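Local coordinates for omega transaminase (Pseudomonas sp., PDB 5LHA), which probably catalyses the reversible, pyridoxal phosphate-dependent transfer of an amino group from an amine donor to a carbonyl acceptor, with its cofactor cycling through the pyridoxamine phosphate form, at residues S125-E129 and H158-G164; S152-Y157 and V167-Y173; K359-L364 and L438-A443; A419-V423 and L445-L450; Y375-G379 and D391-K396. Residues are numbered along the deposited sequence.

Interaction 1. Residues S125-E129 and H158-G164. With PMP (4'-deoxy-4'-aminopyridoxal-5'-phosphate), chain E.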
# COMPACT_ATOMS: atom_id res chain seq x y z
N SER A 125 -16.76 5.04 14.72
CA SER A 125 -15.59 5.00 13.86
C SER A 125 -14.31 4.99 14.68
O SER A 125 -13.33 4.33 14.31
CB SER A 125 -15.58 6.20 12.91
OG SER A 125 -16.72 6.18 12.08
N ASP A 126 -14.28 5.75 15.79
CA ASP A 126 -13.16 5.67 16.72
C ASP A 126 -12.99 4.26 17.24
O ASP A 126 -11.87 3.76 17.34
CB ASP A 126 -13.36 6.60 17.92
CG ASP A 126 -13.50 8.05 17.56
OD1 ASP A 126 -13.55 8.38 16.36
OD2 ASP A 126 -13.52 8.86 18.51
N ALA A 127 -14.09 3.64 17.67
CA ALA A 127 -14.01 2.29 18.23
C ALA A 127 -13.49 1.30 17.21
O ALA A 127 -12.71 0.41 17.54
CB ALA A 127 -15.38 1.86 18.75
N VAL A 128 -13.90 1.47 15.95
CA VAL A 128 -13.44 0.59 14.89
C VAL A 128 -11.97 0.86 14.58
O VAL A 128 -11.15 -0.06 14.51
CB VAL A 128 -14.33 0.74 13.64
CG1 VAL A 128 -13.70 0.06 12.44
CG2 VAL A 128 -15.73 0.18 13.93
N GLU A 129 -11.62 2.14 14.36
CA GLU A 129 -10.23 2.50 14.12
C GLU A 129 -9.33 1.95 15.23
O GLU A 129 -8.23 1.46 14.96
CB GLU A 129 -10.09 4.02 14.02
CG GLU A 129 -8.86 4.47 13.23
CD GLU A 129 -9.03 4.30 11.72
OE1 GLU A 129 -10.00 3.64 11.30
OE2 GLU A 129 -8.20 4.82 10.94
N HIS A 158 -18.40 0.16 8.97
CA HIS A 158 -17.57 0.27 10.16
C HIS A 158 -17.02 1.69 10.34
O HIS A 158 -15.94 1.87 10.90
CB HIS A 158 -16.42 -0.74 10.09
CG HIS A 158 -16.87 -2.13 9.77
ND1 HIS A 158 -17.57 -2.92 10.66
CD2 HIS A 158 -16.78 -2.86 8.63
CE1 HIS A 158 -17.86 -4.07 10.10
NE2 HIS A 158 -17.40 -4.06 8.86
N GLY A 159 -17.77 2.69 9.90
CA GLY A 159 -17.35 4.07 10.07
C GLY A 159 -16.52 4.61 8.92
O GLY A 159 -16.29 3.95 7.90
N VAL A 160 -16.01 5.84 9.12
CA VAL A 160 -15.43 6.60 8.01
C VAL A 160 -14.06 7.19 8.34
O VAL A 160 -13.56 8.03 7.59
CB VAL A 160 -16.37 7.74 7.58
CG1 VAL A 160 -17.69 7.18 7.07
CG2 VAL A 160 -16.60 8.70 8.72
N HIS A 161 -13.42 6.74 9.41
CA HIS A 161 -11.98 6.93 9.50
C HIS A 161 -11.34 6.03 8.45
O HIS A 161 -11.96 5.09 7.95
CB HIS A 161 -11.46 6.63 10.90
CG HIS A 161 -12.05 7.50 11.98
ND1 HIS A 161 -12.44 8.80 11.77
CD2 HIS A 161 -12.32 7.23 13.28
CE1 HIS A 161 -12.92 9.30 12.89
NE2 HIS A 161 -12.87 8.37 13.82
N MET A 162 -10.08 6.31 8.10
CA MET A 162 -9.51 5.64 6.93
C MET A 162 -9.40 4.14 7.13
O MET A 162 -9.73 3.37 6.21
CB MET A 162 -8.14 6.23 6.59
CG MET A 162 -8.25 7.51 5.77
SD MET A 162 -6.66 8.11 5.18
CE MET A 162 -7.16 9.39 4.04
N GLY A 163 -8.99 3.69 8.31
CA GLY A 163 -8.99 2.27 8.62
C GLY A 163 -10.36 1.66 8.45
O GLY A 163 -10.52 0.71 7.68
N GLY A 164 -11.36 2.21 9.14
CA GLY A 164 -12.71 1.69 9.03
C GLY A 164 -13.29 1.82 7.64
O GLY A 164 -14.07 0.96 7.20
N1 PMP E . -19.97 0.77 12.72
C2 PMP E . -21.35 0.63 12.74
C2A PMP E . -22.00 -0.73 12.68
C3 PMP E . -22.12 1.75 12.44
O3 PMP E . -23.44 1.60 12.09
C4 PMP E . -21.55 3.01 12.48
C4A PMP E . -22.41 4.23 12.23
N4A PMP E . -23.73 3.84 11.80
C5 PMP E . -20.18 3.15 12.74
C6 PMP E . -19.40 2.01 12.86
C5A PMP E . -19.58 4.54 12.89
O4P PMP E . -20.18 5.24 13.97
P PMP E . -20.00 6.83 14.20
O1P PMP E . -21.01 7.52 13.30
O2P PMP E . -20.31 7.14 15.65
O3P PMP E . -18.61 7.31 13.84
O HOH W 1 -13.94 3.96 10.97

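Interaction 2. Residues S152-Y157 and V167-Y173. With PMP (4'-deoxy-4'-aminopyridoxal-5'-phosphate), chain E.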
# COMPACT_ATOMS: atom_id res chain seq x y z
N SER A 152 -13.43 -8.59 6.20
CA SER A 152 -14.74 -8.03 6.52
C SER A 152 -15.72 -8.52 5.46
O SER A 152 -15.35 -9.21 4.51
CB SER A 152 -14.71 -6.50 6.65
OG SER A 152 -14.45 -5.84 5.41
N LEU A 153 -16.99 -8.16 5.66
CA LEU A 153 -18.10 -8.67 4.88
C LEU A 153 -18.65 -7.61 3.94
O LEU A 153 -18.59 -6.41 4.23
CB LEU A 153 -19.23 -9.15 5.80
CG LEU A 153 -18.87 -10.17 6.90
CD1 LEU A 153 -20.09 -10.53 7.74
CD2 LEU A 153 -18.28 -11.41 6.26
N ARG A 154 -19.18 -8.06 2.82
CA ARG A 154 -19.90 -7.17 1.92
C ARG A 154 -21.05 -6.51 2.66
O ARG A 154 -21.65 -7.10 3.56
CB ARG A 154 -20.43 -7.95 0.72
CG ARG A 154 -19.43 -8.08 -0.40
CD ARG A 154 -20.00 -8.88 -1.56
NE ARG A 154 -19.47 -8.44 -2.84
CZ ARG A 154 -18.38 -8.94 -3.41
NH1 ARG A 154 -17.69 -9.91 -2.81
NH2 ARG A 154 -17.98 -8.47 -4.59
N ASN A 155 -21.32 -5.26 2.28
CA ASN A 155 -22.37 -4.44 2.89
C ASN A 155 -22.08 -4.13 4.36
O ASN A 155 -22.93 -3.56 5.05
CB ASN A 155 -23.75 -5.09 2.72
CG ASN A 155 -24.27 -4.95 1.29
OD1 ASN A 155 -23.66 -5.43 0.34
ND2 ASN A 155 -25.42 -4.29 1.15
N GLY A 156 -20.91 -4.52 4.84
CA GLY A 156 -20.54 -4.17 6.20
C GLY A 156 -20.17 -2.70 6.28
O GLY A 156 -19.61 -2.12 5.35
N TYR A 157 -20.53 -2.07 7.40
CA TYR A 157 -20.22 -0.67 7.61
C TYR A 157 -19.56 -0.49 8.96
O TYR A 157 -20.12 -0.89 9.98
CB TYR A 157 -21.47 0.20 7.49
CG TYR A 157 -21.18 1.64 7.74
CD1 TYR A 157 -20.50 2.41 6.81
CD2 TYR A 157 -21.61 2.25 8.90
CE1 TYR A 157 -20.23 3.75 7.05
CE2 TYR A 157 -21.36 3.58 9.14
CZ TYR A 157 -20.68 4.32 8.23
OH TYR A 157 -20.42 5.64 8.49
N VAL A 167 -12.19 -1.18 5.42
CA VAL A 167 -12.84 -2.48 5.60
C VAL A 167 -14.33 -2.43 5.34
O VAL A 167 -15.01 -3.45 5.50
CB VAL A 167 -12.55 -3.06 7.00
CG1 VAL A 167 -11.07 -3.38 7.14
CG2 VAL A 167 -12.99 -2.08 8.09
N GLY A 168 -14.86 -1.28 4.91
CA GLY A 168 -16.29 -1.20 4.62
C GLY A 168 -16.63 -1.93 3.33
O GLY A 168 -15.88 -1.89 2.35
N GLY A 169 -17.79 -2.57 3.31
CA GLY A 169 -18.20 -3.40 2.20
C GLY A 169 -19.16 -2.76 1.22
O GLY A 169 -19.73 -3.47 0.39
N ASN A 170 -19.35 -1.44 1.29
CA ASN A 170 -20.21 -0.69 0.37
C ASN A 170 -19.35 0.32 -0.37
O ASN A 170 -18.69 1.15 0.27
CB ASN A 170 -21.33 0.04 1.10
CG ASN A 170 -22.21 -0.88 1.92
OD1 ASN A 170 -23.01 -1.64 1.39
ND2 ASN A 170 -22.07 -0.80 3.24
N GLY A 171 -19.38 0.26 -1.70
CA GLY A 171 -18.54 1.12 -2.51
C GLY A 171 -18.83 2.61 -2.36
O GLY A 171 -17.93 3.43 -2.52
N VAL A 172 -20.09 2.97 -2.09
CA VAL A 172 -20.47 4.38 -2.07
C VAL A 172 -19.60 5.19 -1.11
O VAL A 172 -19.32 6.37 -1.37
CB VAL A 172 -21.97 4.55 -1.74
CG1 VAL A 172 -22.83 3.93 -2.83
CG2 VAL A 172 -22.30 3.94 -0.38
N TYR A 173 -19.10 4.57 -0.04
CA TYR A 173 -18.22 5.23 0.92
C TYR A 173 -16.76 5.27 0.49
O TYR A 173 -15.96 5.92 1.18
CB TYR A 173 -18.29 4.54 2.28
CG TYR A 173 -19.68 4.43 2.84
CD1 TYR A 173 -20.27 5.50 3.50
CD2 TYR A 173 -20.41 3.27 2.70
CE1 TYR A 173 -21.55 5.40 4.00
CE2 TYR A 173 -21.69 3.16 3.20
CZ TYR A 173 -22.25 4.23 3.85
OH TYR A 173 -23.52 4.12 4.35
N1 PMP E . -19.97 0.77 12.72
C2 PMP E . -21.35 0.63 12.74
C2A PMP E . -22.00 -0.73 12.68
C3 PMP E . -22.12 1.75 12.44
O3 PMP E . -23.44 1.60 12.09
C4 PMP E . -21.55 3.01 12.48
C4A PMP E . -22.41 4.23 12.23
N4A PMP E . -23.73 3.84 11.80
C5 PMP E . -20.18 3.15 12.74
C6 PMP E . -19.40 2.01 12.86
C5A PMP E . -19.58 4.54 12.89
O4P PMP E . -20.18 5.24 13.97
P PMP E . -20.00 6.83 14.20
O1P PMP E . -21.01 7.52 13.30
O2P PMP E . -20.31 7.14 15.65
O3P PMP E . -18.61 7.31 13.84
O HOH W 2 -19.60 0.33 3.71

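Interaction 3. Residues K359-L364 and L438-A443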
# COMPACT_ATOMS: atom_id res chain seq x y z
N LYS A 359 -39.63 -7.91 21.80
CA LYS A 359 -41.08 -8.14 21.83
C LYS A 359 -41.81 -7.25 20.84
O LYS A 359 -42.57 -7.74 19.99
CB LYS A 359 -41.61 -7.92 23.25
CG LYS A 359 -43.12 -8.07 23.40
CD LYS A 359 -43.59 -7.64 24.79
CE LYS A 359 -43.85 -6.13 24.87
NZ LYS A 359 -45.10 -5.72 24.15
N VAL A 360 -41.60 -5.94 20.93
CA VAL A 360 -42.33 -5.02 20.07
C VAL A 360 -41.80 -5.06 18.65
O VAL A 360 -42.56 -4.88 17.69
CB VAL A 360 -42.28 -3.59 20.66
CG1 VAL A 360 -43.00 -2.60 19.77
CG2 VAL A 360 -42.85 -3.60 22.06
N GLY A 361 -40.50 -5.30 18.48
CA GLY A 361 -39.94 -5.46 17.14
C GLY A 361 -40.57 -6.59 16.35
O GLY A 361 -40.89 -6.43 15.17
N ALA A 362 -40.72 -7.76 16.98
CA ALA A 362 -41.40 -8.88 16.34
C ALA A 362 -42.83 -8.50 15.95
O ALA A 362 -43.25 -8.73 14.81
CB ALA A 362 -41.41 -10.10 17.28
N GLN A 363 -43.59 -7.96 16.90
CA GLN A 363 -44.92 -7.44 16.62
C GLN A 363 -44.89 -6.49 15.42
O GLN A 363 -45.67 -6.64 14.48
CB GLN A 363 -45.48 -6.76 17.88
CG GLN A 363 -46.81 -6.03 17.73
CD GLN A 363 -47.14 -5.14 18.93
OE1 GLN A 363 -46.69 -5.40 20.05
NE2 GLN A 363 -47.91 -4.08 18.69
N LEU A 364 -43.95 -5.53 15.43
CA LEU A 364 -43.88 -4.57 14.33
C LEU A 364 -43.56 -5.26 13.01
O LEU A 364 -44.21 -4.99 11.99
CB LEU A 364 -42.84 -3.50 14.65
CG LEU A 364 -42.55 -2.41 13.62
CD1 LEU A 364 -43.82 -1.64 13.26
CD2 LEU A 364 -41.47 -1.45 14.10
N LEU A 438 -40.00 1.95 22.42
CA LEU A 438 -41.18 1.92 21.57
C LEU A 438 -42.26 1.01 22.16
O LEU A 438 -41.98 -0.07 22.66
CB LEU A 438 -40.80 1.42 20.18
CG LEU A 438 -41.86 1.63 19.10
CD1 LEU A 438 -41.77 3.04 18.55
CD2 LEU A 438 -41.68 0.61 17.99
N THR A 439 -43.50 1.48 22.10
CA THR A 439 -44.63 0.72 22.62
C THR A 439 -45.39 0.04 21.49
O THR A 439 -45.14 0.27 20.31
CB THR A 439 -45.57 1.64 23.41
OG1 THR A 439 -46.15 2.61 22.53
CG2 THR A 439 -44.79 2.37 24.50
N ARG A 440 -46.31 -0.85 21.88
CA ARG A 440 -47.26 -1.41 20.92
C ARG A 440 -47.94 -0.30 20.13
O ARG A 440 -48.00 -0.33 18.89
CB ARG A 440 -48.32 -2.25 21.64
CG ARG A 440 -47.86 -3.56 22.23
CD ARG A 440 -49.08 -4.37 22.63
NE ARG A 440 -48.77 -5.66 23.23
CZ ARG A 440 -49.67 -6.42 23.85
NH1 ARG A 440 -50.92 -6.00 23.95
NH2 ARG A 440 -49.32 -7.59 24.38
N ASP A 441 -48.47 0.70 20.85
CA ASP A 441 -49.18 1.82 20.25
C ASP A 441 -48.32 2.53 19.20
O ASP A 441 -48.76 2.72 18.06
CB ASP A 441 -49.61 2.78 21.36
CG ASP A 441 -49.66 4.22 20.90
OD1 ASP A 441 -50.61 4.57 20.15
OD2 ASP A 441 -48.77 5.00 21.30
N GLU A 442 -47.10 2.91 19.57
CA GLU A 442 -46.25 3.61 18.61
C GLU A 442 -45.87 2.71 17.45
O GLU A 442 -45.78 3.18 16.31
CB GLU A 442 -45.01 4.15 19.31
CG GLU A 442 -45.27 5.20 20.36
CD GLU A 442 -44.06 5.45 21.23
OE1 GLU A 442 -43.24 4.52 21.40
OE2 GLU A 442 -43.92 6.57 21.76
N ALA A 443 -45.68 1.41 17.71
CA ALA A 443 -45.38 0.48 16.61
C ALA A 443 -46.51 0.45 15.59
O ALA A 443 -46.27 0.35 14.38
CB ALA A 443 -45.10 -0.92 17.17

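Interaction 4. Residues A419-V423 and L445-L450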
# COMPACT_ATOMS: atom_id res chain seq x y z
N ALA A 419 -47.32 11.85 7.29
CA ALA A 419 -48.24 11.07 8.11
C ALA A 419 -47.77 10.94 9.56
O ALA A 419 -48.41 10.23 10.34
CB ALA A 419 -48.43 9.67 7.50
N GLY A 420 -46.68 11.60 9.93
CA GLY A 420 -46.29 11.72 11.32
C GLY A 420 -45.19 10.80 11.80
O GLY A 420 -45.03 10.66 13.02
N VAL A 421 -44.45 10.15 10.91
CA VAL A 421 -43.41 9.20 11.31
C VAL A 421 -42.18 9.41 10.44
O VAL A 421 -42.25 9.23 9.22
CB VAL A 421 -43.88 7.74 11.21
CG1 VAL A 421 -42.75 6.81 11.59
CG2 VAL A 421 -45.06 7.49 12.12
N LEU A 422 -41.06 9.77 11.05
CA LEU A 422 -39.80 9.93 10.33
C LEU A 422 -39.10 8.59 10.21
O LEU A 422 -38.85 7.93 11.22
CB LEU A 422 -38.88 10.94 11.02
CG LEU A 422 -37.60 11.23 10.23
CD1 LEU A 422 -37.89 11.76 8.84
CD2 LEU A 422 -36.67 12.16 10.99
N VAL A 423 -38.83 8.16 8.98
CA VAL A 423 -38.06 6.96 8.68
C VAL A 423 -36.92 7.34 7.75
O VAL A 423 -36.84 8.47 7.26
CB VAL A 423 -38.93 5.84 8.07
CG1 VAL A 423 -40.04 5.46 9.05
CG2 VAL A 423 -39.52 6.30 6.76
N LEU A 445 -48.55 3.00 15.03
CA LEU A 445 -48.48 4.29 14.33
C LEU A 445 -47.50 4.23 13.17
O LEU A 445 -47.75 4.80 12.10
CB LEU A 445 -48.08 5.40 15.31
CG LEU A 445 -47.66 6.73 14.68
CD1 LEU A 445 -48.76 7.32 13.80
CD2 LEU A 445 -47.26 7.73 15.76
N MET A 446 -46.37 3.54 13.36
CA MET A 446 -45.39 3.40 12.29
C MET A 446 -45.94 2.56 11.15
O MET A 446 -45.69 2.86 9.97
CB MET A 446 -44.12 2.81 12.86
CG MET A 446 -43.47 3.76 13.82
SD MET A 446 -41.87 3.17 14.34
CE MET A 446 -40.90 3.48 12.87
N VAL A 447 -46.66 1.49 11.47
CA VAL A 447 -47.31 0.68 10.44
C VAL A 447 -48.26 1.53 9.61
O VAL A 447 -48.24 1.50 8.37
CB VAL A 447 -48.05 -0.50 11.10
CG1 VAL A 447 -48.94 -1.22 10.09
CG2 VAL A 447 -47.05 -1.46 11.69
N SER A 448 -49.09 2.32 10.28
CA SER A 448 -50.11 3.11 9.58
C SER A 448 -49.48 4.14 8.65
O SER A 448 -50.04 4.43 7.58
CB SER A 448 -51.02 3.79 10.59
OG SER A 448 -51.73 2.84 11.36
N ALA A 449 -48.37 4.76 9.06
CA ALA A 449 -47.77 5.82 8.26
C ALA A 449 -47.11 5.27 7.00
O ALA A 449 -47.16 5.90 5.94
CB ALA A 449 -46.77 6.62 9.09
N LEU A 450 -46.47 4.10 7.10
CA LEU A 450 -45.88 3.48 5.92
C LEU A 450 -46.94 2.98 4.95
O LEU A 450 -46.79 3.11 3.73
CB LEU A 450 -44.93 2.35 6.33
CG LEU A 450 -43.70 2.89 7.06
CD1 LEU A 450 -43.00 1.81 7.88
CD2 LEU A 450 -42.74 3.53 6.06

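Interaction 5. Residues Y375-G379 and D391-K396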
# COMPACT_ATOMS: atom_id res chain seq x y z
N TYR A 375 -48.03 -4.29 -2.21
CA TYR A 375 -47.30 -3.31 -3.00
C TYR A 375 -46.18 -4.01 -3.77
O TYR A 375 -45.30 -4.64 -3.17
CB TYR A 375 -46.74 -2.20 -2.11
CG TYR A 375 -47.82 -1.33 -1.49
CD1 TYR A 375 -48.48 -0.38 -2.25
CD2 TYR A 375 -48.18 -1.47 -0.16
CE1 TYR A 375 -49.46 0.42 -1.70
CE2 TYR A 375 -49.16 -0.68 0.41
CZ TYR A 375 -49.80 0.27 -0.37
OH TYR A 375 -50.78 1.07 0.19
N ALA A 376 -46.24 -3.93 -5.10
CA ALA A 376 -45.21 -4.55 -5.94
C ALA A 376 -43.81 -4.06 -5.58
O ALA A 376 -42.86 -4.85 -5.58
CB ALA A 376 -45.51 -4.28 -7.42
N VAL A 377 -43.67 -2.77 -5.26
CA VAL A 377 -42.34 -2.21 -5.03
C VAL A 377 -41.71 -2.76 -3.75
O VAL A 377 -40.48 -2.70 -3.59
CB VAL A 377 -42.42 -0.67 -5.02
CG1 VAL A 377 -43.09 -0.16 -3.74
CG2 VAL A 377 -41.04 -0.05 -5.19
N VAL A 378 -42.50 -3.33 -2.85
CA VAL A 378 -42.00 -3.89 -1.59
C VAL A 378 -41.49 -5.30 -1.86
O VAL A 378 -42.28 -6.24 -2.01
CB VAL A 378 -43.09 -3.89 -0.51
CG1 VAL A 378 -42.56 -4.48 0.79
CG2 VAL A 378 -43.62 -2.48 -0.29
N GLY A 379 -40.17 -5.47 -1.86
CA GLY A 379 -39.58 -6.77 -2.10
C GLY A 379 -39.66 -7.73 -0.92
O GLY A 379 -40.23 -8.82 -1.05
N ASP A 391 -37.06 -3.58 1.71
CA ASP A 391 -36.22 -3.62 0.52
C ASP A 391 -37.07 -3.37 -0.73
O ASP A 391 -37.85 -4.23 -1.14
CB ASP A 391 -35.46 -4.94 0.45
CG ASP A 391 -34.24 -4.86 -0.43
OD1 ASP A 391 -34.33 -4.21 -1.50
OD2 ASP A 391 -33.19 -5.40 -0.02
N LEU A 392 -36.88 -2.22 -1.36
CA LEU A 392 -37.67 -1.83 -2.52
C LEU A 392 -36.94 -2.26 -3.79
O LEU A 392 -35.74 -2.00 -3.94
CB LEU A 392 -37.94 -0.33 -2.54
CG LEU A 392 -38.53 0.37 -1.30
CD1 LEU A 392 -38.67 1.86 -1.55
CD2 LEU A 392 -39.87 -0.23 -0.85
N VAL A 393 -37.66 -2.94 -4.67
CA VAL A 393 -37.11 -3.49 -5.90
C VAL A 393 -37.95 -3.00 -7.07
O VAL A 393 -39.11 -2.61 -6.92
CB VAL A 393 -37.07 -5.03 -5.88
CG1 VAL A 393 -36.30 -5.51 -4.68
CG2 VAL A 393 -38.49 -5.59 -5.88
N SER A 394 -37.33 -3.02 -8.25
CA SER A 394 -38.06 -2.76 -9.49
C SER A 394 -38.71 -4.02 -10.05
O SER A 394 -39.67 -3.92 -10.82
CB SER A 394 -37.13 -2.14 -10.53
OG SER A 394 -35.87 -2.78 -10.54
N ASP A 395 -38.21 -5.20 -9.67
CA ASP A 395 -38.66 -6.47 -10.22
C ASP A 395 -38.65 -7.49 -9.10
O ASP A 395 -37.61 -7.73 -8.48
CB ASP A 395 -37.75 -6.92 -11.38
CG ASP A 395 -38.22 -8.23 -12.03
OD1 ASP A 395 -38.39 -9.24 -11.32
OD2 ASP A 395 -38.40 -8.24 -13.26
N LYS A 396 -39.81 -8.10 -8.86
CA LYS A 396 -39.92 -9.09 -7.79
C LYS A 396 -39.07 -10.33 -8.08
O LYS A 396 -38.42 -10.86 -7.17
CB LYS A 396 -41.39 -9.48 -7.57
CG LYS A 396 -42.26 -8.36 -6.95
CD LYS A 396 -43.74 -8.74 -6.84
CE LYS A 396 -44.38 -9.03 -8.21
NZ LYS A 396 -44.48 -7.84 -9.12
O HOH W 3 -39.00 -10.38 -3.79

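Interaction 1. Residues S125-E129 and H158-G164
His161, Glu129 and Ser125 carry most of this buried contact between the start of helix 124-141 and the loop that leads into helix 162-166. The imidazole of His161, the N-cap residue of helix 162-166, points across to the start of helix 124-141: His161 NE2 donates a 2.6 Å, nearly linear hydrogen bond to Asp126 OD1, while Ser125 CB lies over one ring face in a CH-pi contact, 3.7 Å from the ring centroid. The other oxygen of Asp126 accepts from Ser122 N, which holds the carboxylate in place. Glu129 spans two backbone amides at the start of the second helix, OE2 accepting from Gly163 N (3.0 Å) and OE1 from Gly164 N (2.9 Å), and OE2 also meets Met162 N of the second subunit; a carboxylate suits a helix N-terminus, where amides lack acceptors. Ser125 faces two ways. Ser125 OG accepts from Val160 N (3.1 Å) and donates to PMP O3P (2.8 Å), and Ser125 N donates to the same oxygen (3.1 Å). Ser125 is thus part of the PMP site of this fold type I enzyme, to which Gly124 N and Thr330 OG1 of the second subunit also contribute hydrogen bonds. Glycine is required at 159, since a CB there would strike both Ser125 OG and the preceding carbonyl. His161 also stacks on His161 of the second subunit.

Interaction 2. Residues S152-Y157 and V167-Y173
Side chains and backbone together join the end of strand 149-153 to the loop after helix 162-166. Ser152, in the p rotamer, swings OG onto Val167 O for a very short 2.5 Å hydrogen bond, a reach suited to a small hydroxyl in a buried place. Beyond it the chain makes a type II beta turn from Leu153 to Gly156, and Asn155 takes its third position with positive phi, which asparagine tolerates well; its side chain (m) carries ND2 to Gly237 O. The backbones then pair twice: Asn155 N donates to Gly169 O (3.1 Å) and Gly169 N to Gly156 O (2.8 Å). A CB on Gly169 would run into Leu153 O and Asn155 N, so glycine permits this approach. As part of the cofactor pocket of this fold type I enzyme, the turn delivers Tyr157 to PMP. Its chi1 is t, which extends the ring so that its edge meets PMP C4A, and Tyr157 N is held by Glu231. Asn170, in the m rotamer, folds ND2 back over the turn, giving a weak bond to Asn155 O (3.4 Å) and a firmer one to water 2 (2.8 Å), which in turn donates to Gly156 O (2.9 Å). Tyr173, also m, presents a ring face to Tyr157 CE1, its own CE1 lying 3.7 Å from that atom; the two planes meet obliquely at 38°, and Met25 touches both tyrosines.

Interaction 3. Residues K359-L364 and L438-A443
This is an apolar helix-to-helix contact with a polar outer edge, made where helix 353-368 meets the first turn of helix 440-457 in the C-terminal part of the chain. No hydrogen bond crosses between the segments. Val360 is the residue at the middle of the contact: its CG1 lies 3.7 Å from Ala443 CB, 3.9 Å from Leu438 CD2 and 3.6 Å from Thr439 O. Ala443 keeps the helices close, its CA only 5.7 Å from that of Leu364, whose CD1 rests 3.3 Å from Ala443 O. The helix start is fixed by a capping box, in which Glu442 N donates to Thr439 OG1 and Thr439 N to Glu442 OE1, both at 3.1 Å; threonine is a favoured N-cap residue because its hydroxyl can accept from an otherwise unsatisfied amide. Outside lie long polar side chains. Arg440 CG approaches OE1 of the poorly ordered Gln363 (3.1 Å), and the like charges Lys359 NZ and Arg440 NE come within 3.8 Å.

Interaction 4. Residues A419-V423 and L445-L450
Val421 is the bump on which this interface is built. Its branched side chain rises from the sheet into a hollow on helix 440-457 walled by three residues: Val421 CG2 settles 3.7 Å from Leu445 CG and 3.6 Å from Ala449 CB, while Val421 CG1 lies 3.8 Å from Met446 CG. The small Ala449 makes the hollow deep enough for the strand to come close, and it also meets Ala419, with their CB atoms 3.8 Å apart; two small methyl groups suit so close an approach. Just before Val421, Gly420 ends helix 408-418 in a Schellman motif; its backbone angles (phi 100°) would press a CB against the preceding carbonyl O, so glycine is called for. The pattern is the familiar packing of an alpha helix across a beta sheet, here the mixed sheet containing strands 54-57, 421-426 and 429-432. Alternation along the strand sends Val421 and Val423 to the helix and Leu422 away from it, to Ile47 and to Tyr88 of the second subunit. Val423 fills a looser depression between Met446 CE, 4.4 Å from its CG1, and Leu450 CD2, 4.3 Å from its CG2. The long unbranched Met446 can thus brush both valines, and Leu56 of the adjoining strand touches Val421, Leu445 and Met446 alike.

Interaction 5. Residues Y375-G379 and D391-K396
Charge comes first: Asp391 OD2 forms salt bridges with both Arg194 and Arg382, tying this strand to a distant loop and to the neighbouring strand. Between the two segments themselves the bonds are between backbones. Gly379 N donates to Asp391 O at 2.7 Å, and Val393 N donates to Val377 O at 3.0 Å. These flank Val378 and Leu392, an antiparallel non-hydrogen-bonded pair with CA atoms 4.9 Å apart, and Leu392 CA adds a CA-H...O contact to Val377 O at 3.1 Å. A CB at Gly379 would clash with Asp391 O and press on Val393 CG1, so glycine suits this close approach. Val378 and Leu392 project to the same face of the sheet, where Val378 CG2 lies 4.4 Å from Leu392 CD2; Val377 CG2 is 4.1 Å from Leu392 CB. Phe454 of helix 440-457 packs against all three, and branched aliphatic residues suit such a covered face. Farther out the contact becomes solvent-exposed, as the alkyl chain of Lys396 curls over Ala376, its CG 3.8 Å from Ala376 O. A type I beta turn from Tyr375 to Val378, closed by Val378 N donating to Tyr375 O (3.1 Å), leads out of helix 370-374 into the pairing. Together these features describe the open end of a beta hairpin, strands 378-384 and 387-393, at one edge of the mixed sheet that also holds strands 421-426 and 429-432, with 378-384 an outermost strand within this chain.

How the interactions relate
The five contacts form two groups. Interactions 1 and 2 alternate along the chain, have centres 12 Å apart and touch through His158 and Val167; both meet PMP and the second subunit, so they shape the active site beside the sheet containing strand 149-153. Interactions 3, 4 and 5 follow later in sequence. Interactions 3 and 4 share helix 440-457, have centres 13 Å apart and touch through Leu364 and Val447. Interaction 5 falls in sequence between the two segments of interaction 3, and with interaction 4 belongs to the other mixed sheet. Centres of the two groups lie 23 to 33 Å apart, placing the cofactor site well away from the packing of helices 353-368 and 440-457 by the other sheet.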